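Local coordinates for protein MGS-M5 (Unidentified, PDB 4Q3N) that probably interconverts L-lactate and pyruvate with an NAD cofactor, as a Rossmann-fold L-lactate dehydrogenase from a deep-sea metagenome, at residues V269-P274 with N303-N308. Residues are numbered along the deposited sequence; the frame is centred on the assembly and turned at random.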
loop_
_atom_site.group_PDB
_atom_site.type_symbol
_atom_site.label_atom_id
_atom_site.label_comp_id
_atom_site.label_asym_id
_atom_site.label_seq_id
_atom_site.Cartn_x
_atom_site.Cartn_y
_atom_site.Cartn_z
ATOM N N VAL A 269 -20.464 -8.924 31.256
ATOM C CA VAL A 269 -21.004 -8.458 29.992
ATOM C C VAL A 269 -19.894 -8.208 29.027
ATOM O O VAL A 269 -18.783 -7.823 29.440
ATOM C CB VAL A 269 -21.780 -7.133 30.089
ATOM C CG1 VAL A 269 -23.086 -7.314 30.823
ATOM C CG2 VAL A 269 -20.935 -6.049 30.766
ATOM N N TYR A 270 -20.177 -8.409 27.739
ATOM C CA TYR A 270 -19.316 -7.916 26.691
ATOM C C TYR A 270 -19.833 -6.538 26.425
ATOM O O TYR A 270 -21.070 -6.330 26.401
ATOM C CB TYR A 270 -19.379 -8.786 25.443
ATOM C CG TYR A 270 -18.249 -9.806 25.363
ATOM C CD1 TYR A 270 -18.254 -10.943 26.191
ATOM C CD2 TYR A 270 -17.185 -9.635 24.465
ATOM C CE1 TYR A 270 -17.235 -11.897 26.115
ATOM C CE2 TYR A 270 -16.159 -10.605 24.364
ATOM C CZ TYR A 270 -16.189 -11.712 25.203
ATOM O OH TYR A 270 -15.190 -12.657 25.135
ATOM N N ILE A 271 -18.923 -5.585 26.260
ATOM C CA ILE A 271 -19.328 -4.194 26.069
ATOM C C ILE A 271 -18.202 -3.419 25.369
ATOM O O ILE A 271 -17.053 -3.839 25.415
ATOM C CB ILE A 271 -19.704 -3.572 27.457
ATOM C CG1 ILE A 271 -20.441 -2.238 27.321
ATOM C CG2 ILE A 271 -18.474 -3.532 28.369
ATOM C CD1 ILE A 271 -21.003 -1.765 28.703
ATOM N N GLY A 272 -18.547 -2.348 24.662
ATOM C CA GLY A 272 -17.583 -1.621 23.832
ATOM C C GLY A 272 -16.614 -0.817 24.708
ATOM O O GLY A 272 -17.016 0.123 25.420
ATOM N N LEU A 273 -15.348 -1.236 24.708
ATOM C CA LEU A 273 -14.286 -0.588 25.485
ATOM C C LEU A 273 -13.014 -0.582 24.645
ATOM O O LEU A 273 -12.816 -1.466 23.817
ATOM C CB LEU A 273 -14.036 -1.326 26.824
ATOM C CG LEU A 273 -15.258 -1.387 27.765
ATOM C CD1 LEU A 273 -14.976 -2.416 28.898
ATOM C CD2 LEU A 273 -15.620 0.029 28.350
ATOM N N PRO A 274 -12.130 0.401 24.876
ATOM C CA PRO A 274 -10.857 0.385 24.141
ATOM C C PRO A 274 -9.998 -0.806 24.606
ATOM O O PRO A 274 -9.874 -1.067 25.794
ATOM C CB PRO A 274 -10.214 1.728 24.507
ATOM C CG PRO A 274 -10.777 2.080 25.862
ATOM C CD PRO A 274 -12.196 1.470 25.894
ATOM N N ASN A 303 -25.865 -2.390 32.377
ATOM C CA ASN A 303 -27.063 -2.949 33.023
ATOM C C ASN A 303 -28.067 -3.439 31.990
ATOM O O ASN A 303 -28.705 -4.477 32.155
ATOM C CB ASN A 303 -27.681 -1.918 33.947
ATOM C CG ASN A 303 -26.852 -1.735 35.213
ATOM O OD1 ASN A 303 -26.048 -2.607 35.561
ATOM N ND2 ASN A 303 -27.025 -0.611 35.892
ATOM N N ILE A 304 -28.147 -2.704 30.895
ATOM C CA ILE A 304 -29.061 -3.007 29.800
ATOM C C ILE A 304 -28.675 -4.336 29.144
ATOM O O ILE A 304 -29.516 -5.190 28.908
ATOM C CB ILE A 304 -29.049 -1.843 28.754
ATOM C CG1 ILE A 304 -29.840 -0.651 29.328
ATOM C CG2 ILE A 304 -29.673 -2.290 27.413
ATOM C CD1 ILE A 304 -29.737 0.637 28.488
ATOM N N LEU A 305 -27.383 -4.518 28.887
ATOM C CA LEU A 305 -26.883 -5.748 28.293
ATOM C C LEU A 305 -26.993 -6.911 29.248
ATOM O O LEU A 305 -27.379 -8.039 28.862
ATOM C CB LEU A 305 -25.423 -5.565 27.841
ATOM C CG LEU A 305 -25.191 -4.512 26.749
ATOM C CD1 LEU A 305 -23.680 -4.137 26.619
ATOM C CD2 LEU A 305 -25.733 -5.029 25.402
ATOM N N ARG A 306 -26.717 -6.658 30.517
ATOM C CA ARG A 306 -26.849 -7.737 31.484
ATOM C C ARG A 306 -28.329 -8.188 31.575
ATOM O O ARG A 306 -28.631 -9.387 31.723
ATOM C CB ARG A 306 -26.313 -7.313 32.860
ATOM C CG ARG A 306 -26.130 -8.481 33.822
ATOM C CD ARG A 306 -25.219 -9.544 33.179
ATOM N NE ARG A 306 -25.983 -10.747 32.899
ATOM C CZ ARG A 306 -25.470 -11.946 32.637
ATOM N NH1 ARG A 306 -24.146 -12.127 32.586
ATOM N NH2 ARG A 306 -26.296 -12.979 32.453
ATOM N N LYS A 307 -29.258 -7.246 31.468
ATOM C CA LYS A 307 -30.688 -7.628 31.548
ATOM C C LYS A 307 -31.084 -8.463 30.313
ATOM O O LYS A 307 -31.831 -9.455 30.422
ATOM C CB LYS A 307 -31.570 -6.377 31.656
ATOM C CG LYS A 307 -33.099 -6.645 31.678
ATOM C CD LYS A 307 -33.484 -7.506 32.875
ATOM C CE LYS A 307 -34.987 -7.455 33.125
ATOM N NZ LYS A 307 -35.753 -7.734 31.867
ATOM N N ASN A 308 -30.605 -8.025 29.142
ATOM C CA ASN A 308 -30.763 -8.787 27.908
ATOM C C ASN A 308 -30.258 -10.221 28.099
ATOM O O ASN A 308 -30.975 -11.166 27.843
ATOM C CB ASN A 308 -30.006 -8.130 26.746
ATOM C CG ASN A 308 -30.673 -6.857 26.223
ATOM O OD1 ASN A 308 -31.854 -6.602 26.452
ATOM N ND2 ASN A 308 -29.899 -6.047 25.528
#
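Leu305, reaching from helix 292-311 to the start of strand 270-278, and Val269, just ahead of that strand, carry the tight, buried part of this contact. With CG anti to its own carbonyl carbon (chi1 -63°), Leu305 sets CD1 3.4 Å from the backbone O of Tyr270, a van der Waals touch between a methyl and a carbonyl. The same CD1 lies 3.8 Å from Ile271 CG1, a branch held anti to the backbone N (chi1 -167°), and the two side chains cross obliquely. One methyl thus spans the link between Tyr270 and Ile271, and no hydrogen bond joins the two segments. Val269 presses CG1 onto the helix backbone, 3.7 Å from Arg306 N and 3.8 Å from Arg306 CB.

The solvent side is Arg306, partly exposed, whose aliphatic part crosses Val269 obliquely: Arg306 CD lies 3.9 Å from Val269 CG1, and the chain bends at chi2 and chi3. Its NH1 makes a hydrogen bond to Gln268 O, and NH2 makes salt bridges to Asp310 and to the terminal carboxylate of Tyr314.

The contact lays the C-terminal helix 292-311 against the three-stranded antiparallel sheet of the alpha/beta C-terminal domain. Ile271 also meets Leu298 and Ala302 earlier on that helix, while Leu305 and Tyr270 both touch helix 123-134, and strand 251-258 pairs with 270-278.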